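Local coordinates for protein GNA33 (Neisseria gonorrhoeae FA 1090, PDB 2G6G) that probably cleaves the beta-1,4 linkage between N-acetylmuramic acid and N-acetylglucosamine in peptidoglycan, forming a 1,6-anhydro bond in the N-acetylmuramic acid, at residues Val327-Thr332 and Ala372-Ser377; Asp343-Thr348 and Ala378-Val383. All blocks are in the same frame, centred on the assembly; numbering follows the deposited sequence.

Contact 1. Residues Val327-Thr332 and Ala372-Ser377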
ATOM      1  N   VAL A 327       0.659   7.267  -2.466  1.00 17.69           N
ATOM      2  CA  VAL A 327      -0.549   7.571  -1.712  1.00 17.53           C
ATOM      3  C   VAL A 327      -1.045   6.287  -1.051  1.00 17.45           C
ATOM      4  O   VAL A 327      -1.255   5.294  -1.722  1.00 18.38           O
ATOM      5  CB  VAL A 327      -1.636   8.192  -2.652  1.00 17.82           C
ATOM      6  CG1 VAL A 327      -3.007   8.251  -1.983  1.00 16.89           C
ATOM      7  CG2 VAL A 327      -1.208   9.598  -3.135  1.00 17.11           C
ATOM      8  N   GLY A 328      -1.221   6.295   0.264  1.00 17.32           N
ATOM      9  CA  GLY A 328      -1.670   5.086   0.946  1.00 17.12           C
ATOM     10  C   GLY A 328      -3.175   5.071   1.165  1.00 16.54           C
ATOM     11  O   GLY A 328      -3.908   5.903   0.594  1.00 15.67           O
ATOM     12  N   ALA A 329      -3.616   4.131   2.004  1.00 16.04           N
ATOM     13  CA  ALA A 329      -5.046   3.924   2.344  1.00 15.88           C
ATOM     14  C   ALA A 329      -5.750   5.169   2.872  1.00 15.27           C
ATOM     15  O   ALA A 329      -6.957   5.297   2.738  1.00 14.65           O
ATOM     16  CB  ALA A 329      -5.201   2.796   3.339  1.00 15.42           C
ATOM     17  N   LEU A 330      -4.991   6.061   3.503  1.00 14.90           N
ATOM     18  CA  LEU A 330      -5.526   7.288   4.032  1.00 15.09           C
ATOM     19  C   LEU A 330      -5.787   8.307   2.927  1.00 15.26           C
ATOM     20  O   LEU A 330      -6.487   9.290   3.146  1.00 15.87           O
ATOM     21  CB  LEU A 330      -4.591   7.872   5.095  1.00 15.08           C
ATOM     22  CG  LEU A 330      -5.005   9.166   5.819  1.00 15.49           C
ATOM     23  CD1 LEU A 330      -6.305   8.971   6.591  1.00 15.81           C
ATOM     24  CD2 LEU A 330      -3.903   9.664   6.758  1.00 14.41           C
ATOM     25  N   GLY A 331      -5.223   8.073   1.747  1.00 15.47           N
ATOM     26  CA  GLY A 331      -5.489   8.932   0.580  1.00 16.20           C
ATOM     27  C   GLY A 331      -4.459  10.038   0.491  1.00 16.13           C
ATOM     28  O   GLY A 331      -4.648  11.028  -0.192  1.00 16.13           O
ATOM     29  N   THR A 332      -3.333   9.798   1.140  1.00 16.29           N
ATOM     30  CA  THR A 332      -2.356  10.808   1.469  1.00 17.20           C
ATOM     31  C   THR A 332      -0.911  10.309   1.133  1.00 16.71           C
ATOM     32  O   THR A 332      -0.623   9.127   1.293  1.00 16.68           O
ATOM     33  CB  THR A 332      -2.617  11.148   2.978  1.00 17.23           C
ATOM     34  OG1 THR A 332      -3.046  12.514   3.120  1.00 18.97           O
ATOM     35  CG2 THR A 332      -1.504  10.755   3.890  1.00 18.14           C
ATOM     36  N   ALA A 372       0.515   5.559  10.983  1.00 10.11           N
ATOM     37  CA  ALA A 372      -0.221   4.405  10.491  1.00 11.37           C
ATOM     38  C   ALA A 372      -1.133   4.872   9.362  1.00 11.74           C
ATOM     39  O   ALA A 372      -2.326   5.015   9.569  1.00 13.35           O
ATOM     40  CB  ALA A 372      -1.063   3.784  11.641  1.00 10.91           C
ATOM     41  N   GLN A 373      -0.573   5.132   8.178  1.00 11.16           N
ATOM     42  CA  GLN A 373      -1.319   5.821   7.104  1.00 10.35           C
ATOM     43  C   GLN A 373      -1.673   4.908   5.928  1.00 10.07           C
ATOM     44  O   GLN A 373      -2.212   5.353   4.931  1.00  9.79           O
ATOM     45  CB  GLN A 373      -0.558   7.068   6.612  1.00  9.33           C
ATOM     46  CG  GLN A 373      -0.458   8.181   7.684  1.00 10.44           C
ATOM     47  CD  GLN A 373       0.526   9.284   7.303  1.00 10.48           C
ATOM     48  OE1 GLN A 373       1.306   9.122   6.357  1.00 12.60           O
ATOM     49  NE2 GLN A 373       0.497  10.407   8.039  1.00  9.63           N
ATOM     50  N   ASP A 374      -1.367   3.628   6.050  1.00 10.74           N
ATOM     51  CA  ASP A 374      -1.577   2.694   4.950  1.00 11.09           C
ATOM     52  C   ASP A 374      -2.137   1.350   5.454  1.00 11.81           C
ATOM     53  O   ASP A 374      -2.213   1.129   6.664  1.00 10.97           O
ATOM     54  CB  ASP A 374      -0.275   2.533   4.158  1.00 11.08           C
ATOM     55  CG  ASP A 374      -0.519   2.108   2.688  1.00 12.40           C
ATOM     56  OD1 ASP A 374       0.473   1.793   1.995  1.00 14.93           O
ATOM     57  OD2 ASP A 374      -1.685   2.083   2.238  1.00  9.05           O
ATOM     58  N   THR A 375      -2.584   0.495   4.524  1.00 12.88           N
ATOM     59  CA  THR A 375      -3.059  -0.854   4.824  1.00 14.59           C
ATOM     60  C   THR A 375      -2.535  -1.770   3.724  1.00 14.58           C
ATOM     61  O   THR A 375      -1.954  -1.295   2.741  1.00 14.88           O
ATOM     62  CB  THR A 375      -4.623  -0.955   4.861  1.00 15.04           C
ATOM     63  OG1 THR A 375      -5.160  -0.630   3.569  1.00 17.46           O
ATOM     64  CG2 THR A 375      -5.221   0.018   5.872  1.00 16.86           C
ATOM     65  N   GLY A 376      -2.745  -3.077   3.876  1.00 15.05           N
ATOM     66  CA  GLY A 376      -2.293  -4.064   2.875  1.00 14.80           C
ATOM     67  C   GLY A 376      -2.962  -5.403   3.066  1.00 15.75           C
ATOM     68  O   GLY A 376      -3.252  -5.807   4.183  1.00 15.10           O
ATOM     69  N   SER A 377      -3.191  -6.121   1.973  1.00 17.33           N
ATOM     70  CA  SER A 377      -4.025  -7.316   2.030  1.00 18.33           C
ATOM     71  C   SER A 377      -3.390  -8.372   2.921  1.00 18.08           C
ATOM     72  O   SER A 377      -4.087  -9.108   3.605  1.00 18.51           O
ATOM     73  CB  SER A 377      -4.298  -7.868   0.625  1.00 19.15           C
ATOM     74  OG  SER A 377      -3.089  -8.279   0.005  1.00 21.51           O
TER
HETATM   75  O   HOH W   1      -2.048   7.410   2.888  1.00  6.12           O
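Asp374 swings CG opposite its own backbone N (chi1 -155°), and this carries the carboxylate up to Gly328 and Ala329. OD2 accepts a hydrogen bond from Ala329 N (2.8 Å), which comes from above the carboxylate plane. The CA of Gly328 lies 3.3 Å from the same OD2, so the carboxylate packs closely on the start of the turn. Residues Gly328 to Gly331 form a type I beta turn, closed by Gly331 N on Gly328 O. Leu330 N within it donates to Gln373 O (3.2 Å), tilted from the carbonyl plane. Gln373 O also takes a proton from a water that gives its other one to Thr332 O (2.7 Å), so this water joins the two segments. Leu330 has CG on the side away from its N (chi1 -178°), and CD2 meets Gln373 CG at 3.9 Å. Further along, Ala329 CB touches Thr375 OG1 (3.4 Å). Helix 58-72 adds further ties: Ser64 O receives Gln373 NE2, Leu67 O binds Thr332 OG1, and Asn71 ND2 reaches Leu330 O. Tyr121 OH, on strand 115-129, bonds Asp374 OD1. The turn thus packs on strand 365-374 beside that helix.

Contact 2. Residues Asp343-Thr348 and Ala378-Val383. With SO4 (sulfate ion), chain G.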
ATOM      1  N   ASP A 343      -3.017  -3.216  10.114  1.00 10.82           N
ATOM      2  CA  ASP A 343      -4.332  -3.834  10.014  1.00 11.27           C
ATOM      3  C   ASP A 343      -5.365  -2.878  10.621  1.00 11.44           C
ATOM      4  O   ASP A 343      -5.292  -2.513  11.798  1.00 11.08           O
ATOM      5  CB  ASP A 343      -4.295  -5.158  10.775  1.00 10.83           C
ATOM      6  CG  ASP A 343      -5.594  -5.947  10.679  1.00 11.02           C
ATOM      7  OD1 ASP A 343      -6.615  -5.437  10.162  1.00 10.71           O
ATOM      8  OD2 ASP A 343      -5.573  -7.107  11.148  1.00  8.67           O
ATOM      9  N   ARG A 344      -6.317  -2.450   9.809  1.00 12.36           N
ATOM     10  CA  ARG A 344      -7.347  -1.505  10.271  1.00 12.87           C
ATOM     11  C   ARG A 344      -8.377  -2.087  11.230  1.00 12.69           C
ATOM     12  O   ARG A 344      -9.122  -1.332  11.850  1.00 12.89           O
ATOM     13  CB  ARG A 344      -8.081  -0.903   9.077  1.00 13.47           C
ATOM     14  CG  ARG A 344      -7.289   0.181   8.456  1.00 16.36           C
ATOM     15  CD  ARG A 344      -8.128   0.926   7.457  1.00 19.05           C
ATOM     16  NE  ARG A 344      -9.059   1.814   8.132  1.00 21.94           N
ATOM     17  CZ  ARG A 344     -10.011   2.487   7.499  1.00 20.97           C
ATOM     18  NH1 ARG A 344     -10.130   2.357   6.180  1.00 21.96           N
ATOM     19  NH2 ARG A 344     -10.820   3.276   8.184  1.00 20.35           N
ATOM     20  N   HIS A 345      -8.446  -3.418  11.333  1.00 12.41           N
ATOM     21  CA  HIS A 345      -9.281  -4.032  12.353  1.00 12.43           C
ATOM     22  C   HIS A 345      -8.822  -3.613  13.739  1.00 12.09           C
ATOM     23  O   HIS A 345      -9.654  -3.452  14.639  1.00 12.06           O
ATOM     24  CB  HIS A 345      -9.262  -5.557  12.260  1.00 13.54           C
ATOM     25  CG  HIS A 345      -9.914  -6.106  11.031  1.00 16.83           C
ATOM     26  ND1 HIS A 345     -11.262  -5.975  10.784  1.00 19.07           N
ATOM     27  CD2 HIS A 345      -9.409  -6.817   9.994  1.00 19.74           C
ATOM     28  CE1 HIS A 345     -11.557  -6.566   9.640  1.00 20.16           C
ATOM     29  NE2 HIS A 345     -10.450  -7.081   9.138  1.00 19.87           N
ATOM     30  N   TYR A 346      -7.503  -3.419  13.891  1.00 11.19           N
ATOM     31  CA  TYR A 346      -6.854  -3.132  15.188  1.00 10.14           C
ATOM     32  C   TYR A 346      -6.293  -1.723  15.396  1.00 10.23           C
ATOM     33  O   TYR A 346      -6.346  -1.177  16.508  1.00  9.86           O
ATOM     34  CB  TYR A 346      -5.737  -4.140  15.425  1.00  9.38           C
ATOM     35  CG  TYR A 346      -6.279  -5.523  15.544  1.00  8.24           C
ATOM     36  CD1 TYR A 346      -6.244  -6.397  14.468  1.00  7.26           C
ATOM     37  CD2 TYR A 346      -6.901  -5.951  16.724  1.00  8.59           C
ATOM     38  CE1 TYR A 346      -6.784  -7.698  14.585  1.00  6.62           C
ATOM     39  CE2 TYR A 346      -7.437  -7.251  16.841  1.00  6.96           C
ATOM     40  CZ  TYR A 346      -7.360  -8.110  15.770  1.00  6.62           C
ATOM     41  OH  TYR A 346      -7.887  -9.392  15.858  1.00  9.76           O
ATOM     42  N   ILE A 347      -5.736  -1.153  14.338  1.00  9.81           N
ATOM     43  CA  ILE A 347      -5.083   0.145  14.455  1.00 10.48           C
ATOM     44  C   ILE A 347      -5.941   1.186  13.731  1.00 10.43           C
ATOM     45  O   ILE A 347      -6.384   0.971  12.600  1.00  9.17           O
ATOM     46  CB  ILE A 347      -3.650   0.108  13.877  1.00 10.38           C
ATOM     47  CG1 ILE A 347      -2.831  -1.032  14.490  1.00  8.42           C
ATOM     48  CG2 ILE A 347      -2.948   1.491  14.018  1.00  7.99           C
ATOM     49  CD1 ILE A 347      -2.341  -0.779  15.973  1.00  9.43           C
ATOM     50  N   THR A 348      -6.200   2.292  14.419  1.00 11.16           N
ATOM     51  CA  THR A 348      -6.969   3.398  13.878  1.00 11.58           C
ATOM     52  C   THR A 348      -6.143   4.121  12.803  1.00 13.09           C
ATOM     53  O   THR A 348      -5.104   4.723  13.110  1.00 13.43           O
ATOM     54  CB  THR A 348      -7.316   4.398  14.993  1.00 11.93           C
ATOM     55  OG1 THR A 348      -8.078   3.731  16.004  1.00 12.12           O
ATOM     56  CG2 THR A 348      -8.100   5.628  14.449  1.00  9.38           C
ATOM     57  N   ALA A 378      -2.064  -8.405   2.951  1.00 18.15           N
ATOM     58  CA  ALA A 378      -1.353  -9.382   3.770  1.00 17.31           C
ATOM     59  C   ALA A 378      -0.960  -8.868   5.158  1.00 16.57           C
ATOM     60  O   ALA A 378      -0.328  -9.607   5.942  1.00 16.83           O
ATOM     61  CB  ALA A 378      -0.135  -9.908   3.020  1.00 17.71           C
ATOM     62  N   ILE A 379      -1.310  -7.611   5.460  1.00 15.08           N
ATOM     63  CA  ILE A 379      -1.003  -6.990   6.761  1.00 13.45           C
ATOM     64  C   ILE A 379      -2.163  -7.209   7.730  1.00 13.14           C
ATOM     65  O   ILE A 379      -3.174  -6.525   7.656  1.00 12.29           O
ATOM     66  CB  ILE A 379      -0.676  -5.447   6.647  1.00 13.99           C
ATOM     67  CG1 ILE A 379       0.323  -5.180   5.526  1.00 13.20           C
ATOM     68  CG2 ILE A 379      -0.103  -4.920   7.968  1.00 12.92           C
ATOM     69  CD1 ILE A 379       1.635  -6.009   5.649  1.00 16.05           C
ATOM     70  N   LYS A 380      -2.006  -8.185   8.625  1.00 12.79           N
ATOM     71  CA  LYS A 380      -3.078  -8.673   9.483  1.00 13.08           C
ATOM     72  C   LYS A 380      -2.578  -8.877  10.906  1.00 12.32           C
ATOM     73  O   LYS A 380      -1.508  -9.441  11.107  1.00 12.67           O
ATOM     74  CB  LYS A 380      -3.604 -10.036   8.951  1.00 13.49           C
ATOM     75  CG  LYS A 380      -4.390  -9.982   7.626  1.00 15.63           C
ATOM     76  CD  LYS A 380      -5.474  -8.869   7.651  1.00 17.89           C
ATOM     77  CE  LYS A 380      -6.558  -9.129   6.592  1.00 21.55           C
ATOM     78  NZ  LYS A 380      -7.587  -8.035   6.544  1.00 22.16           N
ATOM     79  N   GLY A 381      -3.341  -8.450  11.904  1.00 11.45           N
ATOM     80  CA  GLY A 381      -2.898  -8.682  13.285  1.00 10.46           C
ATOM     81  C   GLY A 381      -2.754  -7.416  14.070  1.00 10.12           C
ATOM     82  O   GLY A 381      -2.540  -6.333  13.484  1.00  9.60           O
ATOM     83  N   ALA A 382      -2.885  -7.521  15.398  1.00  9.20           N
ATOM     84  CA  ALA A 382      -2.866  -6.301  16.239  1.00  9.42           C
ATOM     85  C   ALA A 382      -1.482  -5.633  16.253  1.00  8.97           C
ATOM     86  O   ALA A 382      -1.374  -4.404  16.201  1.00  8.97           O
ATOM     87  CB  ALA A 382      -3.344  -6.618  17.655  1.00  9.72           C
ATOM     88  N   VAL A 383      -0.432  -6.459  16.322  1.00  8.72           N
ATOM     89  CA  VAL A 383       0.957  -5.991  16.299  1.00  8.84           C
ATOM     90  C   VAL A 383       1.549  -6.491  14.991  1.00  9.78           C
ATOM     91  O   VAL A 383       2.016  -7.656  14.876  1.00  9.42           O
ATOM     92  CB  VAL A 383       1.797  -6.515  17.516  1.00  9.95           C
ATOM     93  CG1 VAL A 383       3.200  -5.852  17.575  1.00  5.44           C
ATOM     94  CG2 VAL A 383       1.042  -6.325  18.840  1.00  8.54           C
TER
HETATM   95  S   SO4 G 506     -13.116   4.995   6.086  1.00 69.80           S
HETATM   96  O1  SO4 G 506     -13.449   4.348   7.355  1.00 69.00           O
HETATM   97  O2  SO4 G 506     -13.679   4.217   4.981  1.00 69.13           O
HETATM   98  O3  SO4 G 506     -11.665   5.082   5.933  1.00 69.72           O
HETATM   99  O4  SO4 G 506     -13.668   6.350   6.069  1.00 69.73           O
HETATM  100  O   HOH W   2      -1.646  -3.825  12.417  1.00  2.00           O
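Two loops of the 3D domain, a family of the double-psi beta-barrel clan, meet at an Asx turn on Asp343, whose other carboxylate oxygen accepts a hydrogen bond from the second loop. The loop 343-348 follows strand 339-341. The loop 378-383 leads into strand 384-391. Asp343 OD2 accepts from Gly381 N at 2.7 Å. The bond is nearly straight (171°) and uses the anti lone pair, the one turned away from OD1. OD1 is taken by His345 N (3.0 Å), which approaches from well above the carboxylate plane and makes the Asx turn. Both oxygens are therefore bonded, which limits rotation of the group. CG stands opposite the backbone N (chi1 -177°), and this extends the carboxylate across to the second loop. Asp343 O in turn accepts from Tyr346 N and Ile347 N, so the turn is held at its backbone too. A water accepts from Asp343 N at 2.7 Å and lies within hydrogen-bonding distance of Gly381 O.

Lys380 bends at its second torsion, and NZ comes back to the edge of the His345 ring, near its plane. Lys380 NZ stays 4.6 Å from Asp343 OD1, beyond a salt bridge, though the opposite charges probably attract. His345 ND1 is held by Arg421 O. Ala382 CB sits over one face of the Tyr346 ring, 4.0 Å from its centroid, in a CH-pi contact. The tyrosine OH bonds Gly38 O, and strand 40-44 packs on Tyr346 and Ala382 through Ala40. Arg344 points away from the second loop and meets a sulfate, probably from the crystallisation liquor. NH2 binds both O1 and O3 of the ion, while the NH1 bond to O3 is weak. Ile347 CD1 rests 3.8 Å from Ala382 O.

The centres of contacts 1 and 2 lie about 12 Å apart. Their segments alternate along the chain: 327-332, 343-348, 372-377, then 378-383. The last two are continuous, so one run of chain leaves strand 365-374 through contact 1 and enters strand 384-391 through contact 2. Strand 339-341 lies between the two first segments and pairs with both of those strands, parallel to 365-374 and antiparallel to 384-391. The contacts also touch directly. Thr375 CG2 packs on Arg344 CG, and Ala372 CB packs on Ile347 CG2. Together they join the loops beside these 3D-domain strands, with 327-332 packed against 372-377. Glycerol, probably from the crystallisation liquor, lies near Asp374 and Ile379 and may mark a pocket.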